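Side-chain contacts in glycoside Hydrolase (Bacteroides uniformis, PDB 5T99), which probably hydrolyses galactosidic bonds in agarose-derived oligosaccharides, and binds d-galacto-isofagomine in its ligand pocket: residues E113-I118 / V123-Y128; I293-D298 / Q465-G470; P457-M462 / R483-L488. All blocks are in the same frame, centred on the assembly; numbering follows the deposited sequence.

Contact 1: E113-I118 / V123-Y128; sequences EAKVWI and VGEHPY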
ATOM      1  N   GLU A 113       7.126  10.361  16.825  1.00 26.36           N
ATOM      2  CA  GLU A 113       7.786  11.230  17.805  1.00 27.72           C
ATOM      3  C   GLU A 113       9.184  10.739  18.104  1.00 27.49           C
ATOM      4  O   GLU A 113       9.477  10.269  19.211  1.00 26.75           O
ATOM      5  CB  GLU A 113       6.966  11.308  19.084  1.00 30.20           C
ATOM      6  CG  GLU A 113       5.604  11.931  18.889  1.00 33.45           C
ATOM      7  CD  GLU A 113       5.525  13.349  19.410  1.00 36.97           C
ATOM      8  OE1 GLU A 113       4.458  13.677  19.968  1.00 42.28           O
ATOM      9  OE2 GLU A 113       6.497  14.130  19.270  1.00 37.99           O
ATOM     10  N   ALA A 114      10.034  10.812  17.088  1.00 26.91           N
ATOM     11  CA  ALA A 114      11.394  10.319  17.201  1.00 27.08           C
ATOM     12  C   ALA A 114      12.334  11.381  17.766  1.00 27.34           C
ATOM     13  O   ALA A 114      12.240  12.564  17.418  1.00 26.29           O
ATOM     14  CB  ALA A 114      11.904   9.832  15.853  1.00 27.20           C
ATOM     15  N   LYS A 115      13.220  10.937  18.655  1.00 27.87           N
ATOM     16  CA  LYS A 115      14.442  11.658  18.990  1.00 28.74           C
ATOM     17  C   LYS A 115      15.622  10.725  18.683  1.00 27.72           C
ATOM     18  O   LYS A 115      15.516   9.515  18.901  1.00 26.55           O
ATOM     19  CB  LYS A 115      14.445  12.048  20.461  1.00 29.64           C
ATOM     20  CG  LYS A 115      13.409  13.094  20.843  1.00 30.49           C
ATOM     21  CD  LYS A 115      13.709  13.653  22.228  1.00 31.47           C
ATOM     22  CE  LYS A 115      12.728  14.732  22.650  1.00 32.31           C
ATOM     23  NZ  LYS A 115      11.429  14.139  23.057  1.00 32.59           N
ATOM     24  N   VAL A 116      16.724  11.280  18.170  1.00 26.16           N
ATOM     25  CA  VAL A 116      17.901  10.478  17.809  1.00 26.51           C
ATOM     26  C   VAL A 116      19.184  11.081  18.373  1.00 26.52           C
ATOM     27  O   VAL A 116      19.388  12.297  18.303  1.00 26.45           O
ATOM     28  CB  VAL A 116      18.039  10.289  16.274  1.00 26.54           C
ATOM     29  CG1 VAL A 116      19.220   9.381  15.936  1.00 25.78           C
ATOM     30  CG2 VAL A 116      16.748   9.721  15.687  1.00 26.71           C
ATOM     31  N   TRP A 117      20.033  10.209  18.924  1.00 26.43           N
ATOM     32  CA  TRP A 117      21.332  10.582  19.499  1.00 26.87           C
ATOM     33  C   TRP A 117      22.454   9.751  18.877  1.00 26.13           C
ATOM     34  O   TRP A 117      22.267   8.573  18.594  1.00 24.89           O
ATOM     35  CB  TRP A 117      21.359  10.335  21.016  1.00 26.99           C
ATOM     36  CG  TRP A 117      20.409  11.168  21.830  1.00 27.27           C
ATOM     37  CD1 TRP A 117      20.683  12.350  22.462  1.00 27.64           C
ATOM     38  CD2 TRP A 117      19.042  10.866  22.123  1.00 27.13           C
ATOM     39  NE1 TRP A 117      19.568  12.807  23.122  1.00 27.80           N
ATOM     40  CE2 TRP A 117      18.547  11.909  22.938  1.00 27.74           C
ATOM     41  CE3 TRP A 117      18.184   9.813  21.778  1.00 27.67           C
ATOM     42  CZ2 TRP A 117      17.224  11.930  23.409  1.00 27.84           C
ATOM     43  CZ3 TRP A 117      16.873   9.829  22.254  1.00 27.29           C
ATOM     44  CH2 TRP A 117      16.406  10.880  23.057  1.00 27.53           C
ATOM     45  N   ILE A 118      23.618  10.368  18.693  1.00 26.44           N
ATOM     46  CA  ILE A 118      24.851   9.643  18.329  1.00 27.56           C
ATOM     47  C   ILE A 118      25.920   9.954  19.395  1.00 28.28           C
ATOM     48  O   ILE A 118      26.262  11.122  19.639  1.00 28.26           O
ATOM     49  CB  ILE A 118      25.338   9.937  16.875  1.00 26.42           C
ATOM     50  CG1 ILE A 118      26.582   9.108  16.516  1.00 26.90           C
ATOM     51  CG2 ILE A 118      25.648  11.405  16.657  1.00 25.86           C
ATOM     52  CD1 ILE A 118      26.325   7.628  16.372  1.00 27.43           C
ATOM     53  N   VAL A 123      20.924  14.641  17.679  1.00 34.02           N
ATOM     54  CA  VAL A 123      21.182  15.025  16.279  1.00 33.75           C
ATOM     55  C   VAL A 123      19.949  14.951  15.360  1.00 33.42           C
ATOM     56  O   VAL A 123      20.065  15.123  14.141  1.00 31.24           O
ATOM     57  CB  VAL A 123      22.331  14.171  15.673  1.00 33.72           C
ATOM     58  CG1 VAL A 123      23.683  14.640  16.203  1.00 33.47           C
ATOM     59  CG2 VAL A 123      22.120  12.680  15.947  1.00 33.49           C
ATOM     60  N   GLY A 124      18.770  14.728  15.942  1.00 33.82           N
ATOM     61  CA  GLY A 124      17.571  14.471  15.156  1.00 32.84           C
ATOM     62  C   GLY A 124      16.332  14.460  16.017  1.00 31.24           C
ATOM     63  O   GLY A 124      16.352  13.955  17.142  1.00 31.03           O
ATOM     64  N   GLU A 125      15.259  15.029  15.486  1.00 30.30           N
ATOM     65  CA  GLU A 125      13.973  15.028  16.158  1.00 30.86           C
ATOM     66  C   GLU A 125      12.884  15.120  15.103  1.00 28.34           C
ATOM     67  O   GLU A 125      12.822  16.098  14.374  1.00 29.33           O
ATOM     68  CB  GLU A 125      13.885  16.202  17.136  1.00 33.43           C
ATOM     69  CG  GLU A 125      12.567  16.269  17.901  1.00 36.39           C
ATOM     70  CD  GLU A 125      12.636  17.160  19.122  1.00 39.08           C
ATOM     71  OE1 GLU A 125      11.859  18.129  19.200  1.00 43.80           O
ATOM     72  OE2 GLU A 125      13.466  16.895  20.010  1.00 42.16           O
ATOM     73  N   HIS A 126      12.024  14.110  15.029  1.00 26.20           N
ATOM     74  CA  HIS A 126      11.071  13.999  13.925  1.00 24.31           C
ATOM     75  C   HIS A 126       9.704  13.475  14.382  1.00 22.73           C
ATOM     76  O   HIS A 126       9.560  12.283  14.665  1.00 22.30           O
ATOM     77  CB  HIS A 126      11.662  13.101  12.828  1.00 24.31           C
ATOM     78  CG  HIS A 126      10.938  13.198  11.530  1.00 23.87           C
ATOM     79  ND1 HIS A 126      11.252  14.135  10.572  1.00 23.80           N
ATOM     80  CD2 HIS A 126       9.879  12.509  11.051  1.00 24.10           C
ATOM     81  CE1 HIS A 126      10.427  14.007   9.548  1.00 23.76           C
ATOM     82  NE2 HIS A 126       9.587  13.023   9.812  1.00 24.36           N
ATOM     83  N   PRO A 127       8.695  14.365  14.460  1.00 21.86           N
ATOM     84  CA  PRO A 127       7.392  13.913  14.952  1.00 21.19           C
ATOM     85  C   PRO A 127       6.583  13.011  14.002  1.00 20.58           C
ATOM     86  O   PRO A 127       6.006  12.041  14.469  1.00 20.57           O
ATOM     87  CB  PRO A 127       6.642  15.226  15.253  1.00 21.35           C
ATOM     88  CG  PRO A 127       7.344  16.283  14.482  1.00 21.07           C
ATOM     89  CD  PRO A 127       8.751  15.835  14.289  1.00 21.58           C
ATOM     90  N   TYR A 128       6.529  13.323  12.704  1.00 20.08           N
ATOM     91  CA  TYR A 128       5.592  12.651  11.779  1.00 19.27           C
ATOM     92  C   TYR A 128       6.141  11.313  11.290  1.00 19.52           C
ATOM     93  O   TYR A 128       7.176  11.256  10.631  1.00 20.75           O
ATOM     94  CB  TYR A 128       5.282  13.559  10.595  1.00 18.89           C
ATOM     95  CG  TYR A 128       4.084  13.169   9.742  1.00 18.85           C
ATOM     96  CD1 TYR A 128       2.876  12.766  10.320  1.00 18.61           C
ATOM     97  CD2 TYR A 128       4.142  13.253   8.342  1.00 18.56           C
ATOM     98  CE1 TYR A 128       1.781  12.431   9.537  1.00 18.56           C
ATOM     99  CE2 TYR A 128       3.051  12.919   7.555  1.00 18.35           C
ATOM    100  CZ  TYR A 128       1.871  12.513   8.156  1.00 18.49           C
ATOM    101  OH  TYR A 128       0.776  12.188   7.396  1.00 18.18           O
TER
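Ala114 and His126 face each other as a hydrogen-bonded antiparallel pair: Ala114 N reaches His126 O at 2.9 Å, and His126 N returns the bond to Ala114 O. Farther along, Val116 N donates to Gly124 O, and Val123 N to Val116 O at 2.9 Å, nearly straight at 176°. Just before the strand begins, Glu113 N reaches Pro127 O. Val123 and Gly124 both lie opposite Val116, which makes a classic beta bulge. Glycine suits the spot, since a CB on Gly124 would crowd Val116 CB, only about 3.4 Å away.

Apolar contacts gather at the bulge. Val123 CG1 touches Ile118 CG2 at 3.8 Å, and Val123 CG2 lies equally close, so the methyl sits against both branches of the valine. Val116 turns to the same face as Ala114 and packs on Phe133 and Ile135 of strand 133-136.

Charged chains occupy the other face. Glu125, its CG anti to the backbone N (chi1 -179°) and its chain extended, lies alongside Lys115 and points the same way, with Lys115 CE 3.5 Å from Glu125 OE2. The ammonium is farther off, NZ to OE2 4.6 Å, too long for a salt bridge; OE2 pairs instead with Lys122.

Together these features form a bulged beta hairpin whose second strand is an edge strand of a six-stranded antiparallel sheet, consistent with the jelly-roll sandwich of the family 2 sugar-binding domain.

Contact 2: I293-D298 / Q465-G470; sequences ICFTKD and QVDIAG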
ATOM      1  N   ILE A 293       1.561  12.309 -18.729  1.00 18.08           N
ATOM      2  CA  ILE A 293       0.250  12.440 -18.111  1.00 18.91           C
ATOM      3  C   ILE A 293      -0.308  13.817 -18.402  1.00 19.90           C
ATOM      4  O   ILE A 293       0.420  14.776 -18.607  1.00 19.57           O
ATOM      5  CB  ILE A 293       0.255  12.159 -16.588  1.00 18.50           C
ATOM      6  CG1 ILE A 293       1.269  13.041 -15.849  1.00 18.19           C
ATOM      7  CG2 ILE A 293       0.505  10.677 -16.329  1.00 18.53           C
ATOM      8  CD1 ILE A 293       0.949  13.221 -14.385  1.00 18.13           C
ATOM      9  N   CYS A 294      -1.622  13.894 -18.400  1.00 22.41           N
ATOM     10  CA  CYS A 294      -2.319  15.091 -18.821  1.00 24.14           C
ATOM     11  C   CYS A 294      -3.734  15.002 -18.260  1.00 22.67           C
ATOM     12  O   CYS A 294      -4.270  13.912 -18.114  1.00 22.41           O
ATOM     13  CB  CYS A 294      -2.336  15.145 -20.356  1.00 26.52           C
ATOM     14  SG  CYS A 294      -2.704  16.768 -21.021  1.00 35.54           S
ATOM     15  N   PHE A 295      -4.331  16.138 -17.924  1.00 21.88           N
ATOM     16  CA  PHE A 295      -5.717  16.152 -17.480  1.00 21.12           C
ATOM     17  C   PHE A 295      -6.413  17.402 -18.015  1.00 21.24           C
ATOM     18  O   PHE A 295      -5.787  18.449 -18.217  1.00 21.06           O
ATOM     19  CB  PHE A 295      -5.794  16.082 -15.944  1.00 20.27           C
ATOM     20  CG  PHE A 295      -5.340  17.339 -15.272  1.00 19.68           C
ATOM     21  CD1 PHE A 295      -6.245  18.350 -14.975  1.00 19.27           C
ATOM     22  CD2 PHE A 295      -3.993  17.545 -15.000  1.00 19.47           C
ATOM     23  CE1 PHE A 295      -5.813  19.539 -14.395  1.00 19.30           C
ATOM     24  CE2 PHE A 295      -3.559  18.728 -14.412  1.00 19.18           C
ATOM     25  CZ  PHE A 295      -4.471  19.723 -14.109  1.00 19.01           C
ATOM     26  N   THR A 296      -7.708  17.263 -18.260  1.00 21.62           N
ATOM     27  CA  THR A 296      -8.596  18.390 -18.524  1.00 21.44           C
ATOM     28  C   THR A 296      -9.766  18.289 -17.559  1.00 21.65           C
ATOM     29  O   THR A 296      -9.850  17.348 -16.753  1.00 20.87           O
ATOM     30  CB  THR A 296      -9.124  18.349 -19.961  1.00 21.20           C
ATOM     31  OG1 THR A 296     -10.070  17.275 -20.106  1.00 20.40           O
ATOM     32  CG2 THR A 296      -7.957  18.158 -20.947  1.00 21.18           C
ATOM     33  N   LYS A 297     -10.685  19.238 -17.652  1.00 22.00           N
ATOM     34  CA  LYS A 297     -11.946  19.143 -16.903  1.00 22.74           C
ATOM     35  C   LYS A 297     -12.754  17.856 -17.235  1.00 22.23           C
ATOM     36  O   LYS A 297     -13.595  17.435 -16.438  1.00 21.60           O
ATOM     37  CB  LYS A 297     -12.792  20.405 -17.141  1.00 24.07           C
ATOM     38  CG  LYS A 297     -13.348  20.530 -18.551  1.00 25.17           C
ATOM     39  CD  LYS A 297     -13.936  21.904 -18.821  1.00 27.14           C
ATOM     40  CE  LYS A 297     -14.730  21.909 -20.132  1.00 29.13           C
ATOM     41  NZ  LYS A 297     -15.890  20.954 -20.124  1.00 30.50           N
ATOM     42  N   ASP A 298     -12.497  17.249 -18.403  1.00 22.38           N
ATOM     43  CA  ASP A 298     -13.251  16.080 -18.895  1.00 22.10           C
ATOM     44  C   ASP A 298     -12.616  14.724 -18.666  1.00 21.29           C
ATOM     45  O   ASP A 298     -13.234  13.708 -18.975  1.00 20.41           O
ATOM     46  CB  ASP A 298     -13.564  16.254 -20.378  1.00 22.55           C
ATOM     47  CG  ASP A 298     -14.530  17.403 -20.634  1.00 23.83           C
ATOM     48  OD1 ASP A 298     -15.367  17.726 -19.748  1.00 23.83           O
ATOM     49  OD2 ASP A 298     -14.445  17.988 -21.731  1.00 25.35           O
ATOM     50  N   GLN A 465      -8.608  25.429  -5.373  1.00 13.74           N
ATOM     51  CA  GLN A 465      -7.197  25.676  -5.070  1.00 13.53           C
ATOM     52  C   GLN A 465      -6.281  24.522  -5.440  1.00 13.75           C
ATOM     53  O   GLN A 465      -5.078  24.684  -5.435  1.00 14.36           O
ATOM     54  CB  GLN A 465      -7.020  25.958  -3.579  1.00 13.32           C
ATOM     55  CG  GLN A 465      -7.838  27.115  -3.051  1.00 13.18           C
ATOM     56  CD  GLN A 465      -7.572  28.421  -3.778  1.00 13.06           C
ATOM     57  OE1 GLN A 465      -6.442  28.736  -4.148  1.00 12.72           O
ATOM     58  NE2 GLN A 465      -8.626  29.180  -3.993  1.00 12.98           N
ATOM     59  N   VAL A 466      -6.843  23.352  -5.710  1.00 13.85           N
ATOM     60  CA  VAL A 466      -6.080  22.210  -6.209  1.00 13.77           C
ATOM     61  C   VAL A 466      -6.446  22.035  -7.664  1.00 14.03           C
ATOM     62  O   VAL A 466      -7.445  22.603  -8.139  1.00 14.28           O
ATOM     63  CB  VAL A 466      -6.327  20.897  -5.413  1.00 13.63           C
ATOM     64  CG1 VAL A 466      -5.680  20.991  -4.046  1.00 13.56           C
ATOM     65  CG2 VAL A 466      -7.810  20.566  -5.267  1.00 13.63           C
ATOM     66  N   ASP A 467      -5.626  21.268  -8.371  1.00 13.89           N
ATOM     67  CA  ASP A 467      -5.825  21.032  -9.796  1.00 13.86           C
ATOM     68  C   ASP A 467      -7.040  20.131 -10.092  1.00 13.67           C
ATOM     69  O   ASP A 467      -7.755  20.345 -11.079  1.00 13.35           O
ATOM     70  CB  ASP A 467      -4.551  20.425 -10.420  1.00 13.85           C
ATOM     71  CG  ASP A 467      -3.363  21.375 -10.398  1.00 13.82           C
ATOM     72  OD1 ASP A 467      -3.501  22.533 -10.843  1.00 13.41           O
ATOM     73  OD2 ASP A 467      -2.276  20.952  -9.951  1.00 13.96           O
ATOM     74  N   ILE A 468      -7.248  19.111  -9.260  1.00 13.91           N
ATOM     75  CA  ILE A 468      -8.308  18.117  -9.479  1.00 14.32           C
ATOM     76  C   ILE A 468      -9.005  17.856  -8.144  1.00 14.86           C
ATOM     77  O   ILE A 468      -8.346  17.545  -7.141  1.00 14.52           O
ATOM     78  CB  ILE A 468      -7.756  16.790 -10.053  1.00 14.51           C
ATOM     79  CG1 ILE A 468      -6.982  17.022 -11.373  1.00 14.94           C
ATOM     80  CG2 ILE A 468      -8.891  15.813 -10.326  1.00 14.61           C
ATOM     81  CD1 ILE A 468      -6.144  15.842 -11.824  1.00 15.08           C
ATOM     82  N   ALA A 469     -10.334  17.987  -8.143  1.00 15.27           N
ATOM     83  CA  ALA A 469     -11.140  17.810  -6.932  1.00 15.90           C
ATOM     84  C   ALA A 469     -11.630  16.357  -6.783  1.00 16.33           C
ATOM     85  O   ALA A 469     -12.252  15.800  -7.704  1.00 15.97           O
ATOM     86  CB  ALA A 469     -12.329  18.765  -6.951  1.00 16.16           C
ATOM     87  N   GLY A 470     -11.346  15.758  -5.627  1.00 16.04           N
ATOM     88  CA  GLY A 470     -11.885  14.452  -5.274  1.00 16.52           C
ATOM     89  C   GLY A 470     -13.076  14.567  -4.334  1.00 16.66           C
ATOM     90  O   GLY A 470     -13.006  15.300  -3.354  1.00 16.73           O
TER
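Phe295 lays one ring face over Ile468 at the amino-terminal end of a TIM barrel, where strand 293-296, half of a short hairpin, lies beneath the start of the parallel barrel strand 468-472. The contact is small and apolar, and a flat ring suits it because it can lie against an aliphatic side chain and the neighbouring backbone at once.

At the root of the side chain, Phe295 CB lies 4.1 Å from Ile468 CD1. The ring carbon CG comes closer to the same methyl, at 3.8 Å. Around the ring, Phe295 CD1 meets Ile468 CG1 at 3.9 Å, while Phe295 CD2 lies 4.2 Å from Ile468 CD1. CE1 has moved on to the backbone, 3.9 Å from Asp467 O, and at the tip CZ touches Asp467 CB at 3.8 Å. With chi1 at 71°, CG sits between the backbone N and the carbonyl carbon, a setting that carries the ring across to Ile468.

Ile468 answers with its longer branch. Its chi2 of 166° extends CD1 away from the backbone. The methyl comes over the ring as a CH-pi contact, Ile468 CD1 standing 22° off the normal of the Phe295 ring and displaced toward the CG side. Phe300 and Pro446 touch both residues and extend the apolar cluster.

Behind Phe295 the hairpin turns through an ST turn, Asp298 N bonding to Thr296 OG1 at 3.0 Å. Asp467 keeps its polar end for the barrel: its CB rests near Phe295 CZ, while its OD2 accepts a hydrogen bond from Ser447 N.

Contact 3: P457-M462 / R483-L488; sequences PFDNNM and RLYPDL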
ATOM      1  N   PRO A 457     -16.666  22.870   0.676  1.00 16.81           N
ATOM      2  CA  PRO A 457     -15.391  23.231   0.028  1.00 16.72           C
ATOM      3  C   PRO A 457     -15.521  23.700  -1.439  1.00 16.61           C
ATOM      4  O   PRO A 457     -14.651  24.446  -1.908  1.00 16.40           O
ATOM      5  CB  PRO A 457     -14.574  21.945   0.124  1.00 16.84           C
ATOM      6  CG  PRO A 457     -15.590  20.864   0.121  1.00 17.17           C
ATOM      7  CD  PRO A 457     -16.806  21.410   0.824  1.00 16.94           C
ATOM      8  N   PHE A 458     -16.598  23.292  -2.124  1.00 16.16           N
ATOM      9  CA  PHE A 458     -16.932  23.802  -3.458  1.00 16.10           C
ATOM     10  C   PHE A 458     -17.446  25.249  -3.443  1.00 16.73           C
ATOM     11  O   PHE A 458     -17.107  26.051  -4.342  1.00 15.84           O
ATOM     12  CB  PHE A 458     -17.922  22.877  -4.153  1.00 15.83           C
ATOM     13  CG  PHE A 458     -17.351  21.529  -4.445  1.00 16.39           C
ATOM     14  CD1 PHE A 458     -16.605  21.321  -5.595  1.00 16.39           C
ATOM     15  CD2 PHE A 458     -17.498  20.483  -3.551  1.00 16.50           C
ATOM     16  CE1 PHE A 458     -16.051  20.092  -5.863  1.00 16.58           C
ATOM     17  CE2 PHE A 458     -16.923  19.251  -3.813  1.00 16.53           C
ATOM     18  CZ  PHE A 458     -16.206  19.054  -4.972  1.00 16.38           C
ATOM     19  N   ASP A 459     -18.267  25.568  -2.434  1.00 16.86           N
ATOM     20  CA  ASP A 459     -18.828  26.922  -2.245  1.00 17.21           C
ATOM     21  C   ASP A 459     -17.879  27.875  -1.501  1.00 16.43           C
ATOM     22  O   ASP A 459     -17.998  29.093  -1.636  1.00 15.55           O
ATOM     23  CB  ASP A 459     -20.157  26.859  -1.472  1.00 17.95           C
ATOM     24  CG  ASP A 459     -21.278  26.178  -2.255  1.00 18.87           C
ATOM     25  OD1 ASP A 459     -21.132  25.918  -3.471  1.00 19.35           O
ATOM     26  OD2 ASP A 459     -22.330  25.908  -1.631  1.00 20.02           O
ATOM     27  N   ASN A 460     -16.957  27.306  -0.715  1.00 15.51           N
ATOM     28  CA  ASN A 460     -15.996  28.076   0.061  1.00 14.84           C
ATOM     29  C   ASN A 460     -14.640  28.280  -0.645  1.00 14.40           C
ATOM     30  O   ASN A 460     -13.632  28.540   0.019  1.00 13.84           O
ATOM     31  CB  ASN A 460     -15.756  27.387   1.408  1.00 14.90           C
ATOM     32  CG  ASN A 460     -17.019  27.234   2.239  1.00 14.74           C
ATOM     33  OD1 ASN A 460     -18.056  27.796   1.925  1.00 14.56           O
ATOM     34  ND2 ASN A 460     -16.927  26.449   3.305  1.00 14.67           N
ATOM     35  N   ASN A 461     -14.600  28.139  -1.974  1.00 14.21           N
ATOM     36  CA  ASN A 461     -13.383  28.431  -2.755  1.00 14.18           C
ATOM     37  C   ASN A 461     -12.183  27.525  -2.407  1.00 14.37           C
ATOM     38  O   ASN A 461     -11.060  27.908  -2.656  1.00 14.26           O
ATOM     39  CB  ASN A 461     -13.024  29.927  -2.591  1.00 13.88           C
ATOM     40  CG  ASN A 461     -12.093  30.454  -3.668  1.00 13.64           C
ATOM     41  OD1 ASN A 461     -12.174  30.097  -4.852  1.00 13.48           O
ATOM     42  ND2 ASN A 461     -11.204  31.338  -3.252  1.00 13.38           N
ATOM     43  N   MET A 462     -12.424  26.327  -1.847  1.00 15.07           N
ATOM     44  CA  MET A 462     -11.344  25.385  -1.486  1.00 15.22           C
ATOM     45  C   MET A 462     -11.013  24.427  -2.627  1.00 15.27           C
ATOM     46  O   MET A 462      -9.856  24.291  -3.008  1.00 15.27           O
ATOM     47  CB  MET A 462     -11.679  24.575  -0.230  1.00 15.39           C
ATOM     48  CG  MET A 462     -10.579  23.593   0.171  1.00 15.77           C
ATOM     49  SD  MET A 462     -10.853  22.701   1.720  1.00 16.87           S
ATOM     50  CE  MET A 462     -10.305  23.910   2.921  1.00 16.72           C
ATOM     51  N   ARG A 483     -22.944  20.913 -12.742  1.00 23.68           N
ATOM     52  CA  ARG A 483     -23.760  22.077 -13.109  1.00 24.28           C
ATOM     53  C   ARG A 483     -23.213  23.361 -12.476  1.00 22.78           C
ATOM     54  O   ARG A 483     -23.054  24.380 -13.153  1.00 21.97           O
ATOM     55  CB  ARG A 483     -25.221  21.911 -12.657  1.00 27.02           C
ATOM     56  CG  ARG A 483     -26.157  21.280 -13.671  1.00 29.63           C
ATOM     57  CD  ARG A 483     -27.620  21.456 -13.248  1.00 31.64           C
ATOM     58  NE  ARG A 483     -27.950  20.818 -11.956  1.00 33.54           N
ATOM     59  CZ  ARG A 483     -28.120  19.500 -11.748  1.00 33.24           C
ATOM     60  NH1 ARG A 483     -27.977  18.617 -12.736  1.00 33.34           N
ATOM     61  NH2 ARG A 483     -28.417  19.052 -10.523  1.00 33.09           N
ATOM     62  N   LEU A 484     -22.966  23.299 -11.169  1.00 21.16           N
ATOM     63  CA  LEU A 484     -22.564  24.467 -10.391  1.00 20.02           C
ATOM     64  C   LEU A 484     -21.117  24.888 -10.643  1.00 19.50           C
ATOM     65  O   LEU A 484     -20.799  26.078 -10.603  1.00 18.72           O
ATOM     66  CB  LEU A 484     -22.789  24.218  -8.890  1.00 19.69           C
ATOM     67  CG  LEU A 484     -24.235  23.938  -8.435  1.00 19.81           C
ATOM     68  CD1 LEU A 484     -24.308  23.548  -6.962  1.00 19.57           C
ATOM     69  CD2 LEU A 484     -25.131  25.134  -8.721  1.00 19.52           C
ATOM     70  N   TYR A 485     -20.239  23.913 -10.882  1.00 19.23           N
ATOM     71  CA  TYR A 485     -18.801  24.162 -11.002  1.00 18.24           C
ATOM     72  C   TYR A 485     -18.293  23.380 -12.205  1.00 18.03           C
ATOM     73  O   TYR A 485     -17.559  22.416 -12.053  1.00 17.75           O
ATOM     74  CB  TYR A 485     -18.078  23.780  -9.699  1.00 17.99           C
ATOM     75  CG  TYR A 485     -18.565  24.584  -8.520  1.00 17.49           C
ATOM     76  CD1 TYR A 485     -18.109  25.877  -8.313  1.00 17.46           C
ATOM     77  CD2 TYR A 485     -19.536  24.075  -7.640  1.00 17.22           C
ATOM     78  CE1 TYR A 485     -18.578  26.640  -7.248  1.00 17.45           C
ATOM     79  CE2 TYR A 485     -20.015  24.833  -6.577  1.00 16.83           C
ATOM     80  CZ  TYR A 485     -19.528  26.113  -6.389  1.00 16.98           C
ATOM     81  OH  TYR A 485     -19.967  26.890  -5.360  1.00 16.60           O
ATOM     82  N   PRO A 486     -18.692  23.809 -13.419  1.00 18.48           N
ATOM     83  CA  PRO A 486     -18.446  23.004 -14.619  1.00 18.91           C
ATOM     84  C   PRO A 486     -17.000  22.897 -15.045  1.00 19.64           C
ATOM     85  O   PRO A 486     -16.680  22.005 -15.828  1.00 20.45           O
ATOM     86  CB  PRO A 486     -19.274  23.721 -15.699  1.00 18.29           C
ATOM     87  CG  PRO A 486     -19.346  25.126 -15.240  1.00 17.98           C
ATOM     88  CD  PRO A 486     -19.435  25.045 -13.743  1.00 18.10           C
ATOM     89  N   ASP A 487     -16.141  23.776 -14.534  1.00 20.66           N
ATOM     90  CA  ASP A 487     -14.710  23.792 -14.885  1.00 20.88           C
ATOM     91  C   ASP A 487     -13.783  22.977 -13.966  1.00 20.70           C
ATOM     92  O   ASP A 487     -12.575  22.900 -14.224  1.00 20.86           O
ATOM     93  CB  ASP A 487     -14.240  25.241 -14.951  1.00 21.01           C
ATOM     94  CG  ASP A 487     -15.086  26.054 -15.899  1.00 21.55           C
ATOM     95  OD1 ASP A 487     -15.025  25.784 -17.115  1.00 22.03           O
ATOM     96  OD2 ASP A 487     -15.846  26.923 -15.427  1.00 22.63           O
ATOM     97  N   LEU A 488     -14.323  22.367 -12.911  1.00 19.93           N
ATOM     98  CA  LEU A 488     -13.502  21.524 -12.036  1.00 19.97           C
ATOM     99  C   LEU A 488     -13.324  20.111 -12.626  1.00 18.86           C
ATOM    100  O   LEU A 488     -14.309  19.468 -12.974  1.00 17.76           O
ATOM    101  CB  LEU A 488     -14.138  21.394 -10.657  1.00 20.70           C
ATOM    102  CG  LEU A 488     -14.296  22.675  -9.860  1.00 21.27           C
ATOM    103  CD1 LEU A 488     -15.058  22.355  -8.585  1.00 21.67           C
ATOM    104  CD2 LEU A 488     -12.937  23.297  -9.565  1.00 21.60           C
TER
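Phe458 and Tyr485 lie 7.8 Å apart, CA to CA, where two helices end: Asn460 is the first residue to leave helical geometry after helix 456-459, and Tyr485 the first after helix 478-484. A type I turn from Tyr485 to Leu488 then brings Leu488 back beside the tyrosine, and the CB of each points toward the first segment.

The tyrosine reaches across with its ring. Its chi1 of -61° sets CG beside the backbone N and anti to the carbonyl carbon, and the ring extends past Phe458, whose CB touches Tyr485 CE2 at 3.8 Å. At the tip, Tyr485 OH donates a hydrogen bond to Asp459 OD1. The modelled separation of OH and OD1, 2.4 Å, is very short, so the exact length is doubtful. OD1 approaches the ring at its edge, near its plane, and the carboxylate is turned 43° from the ring. The hydroxyl also lies 3.1 Å from Phe458 O, a carbonyl that accepts from Gln464 NE2.

Away from this polar end the contact is apolar. Leu488 CD1 meets the edge of the Phe458 ring, 3.5 Å from its CD1, and the phenylalanine packs inward on Met471 of barrel strand 468-472. Phenylalanine suits this buried place, while Asp459 beside it is exposed.

A phenylalanine in place of Tyr485 would lack the hydroxyl and would probably leave Asp459 OD1 without this donor, with the carboxylate freer to turn. Tyrosine thus combines both chemistries on the outer layer of the barrel: its ring carbons CD2 and CE2 pack against Phe458 CB, and its neutral hydroxyl probably helps offset the negative charge of Asp459.

In the fold
From the N terminus, contact 1 comes first and is the most local: it closes a hairpin across only four residues, within the sugar-binding domain range. It is complete before the other two begin, and its centre lies about 37 Å from that of contact 2. Contact 2 then bridges 166 residues, from the hairpin at the start of the barrel range to strand 468-472. Contact 3 spans 20 residues, and it crosses contact 2 because segment 457-462 precedes 465-470 while 483-488 follows it. The two also touch: Ala469 CB packs on Phe458 CE1, and Lys297 meets the Pro486-Asp487 turn. Together they tie the barrel's bottom hairpin, one strand and two outer helices.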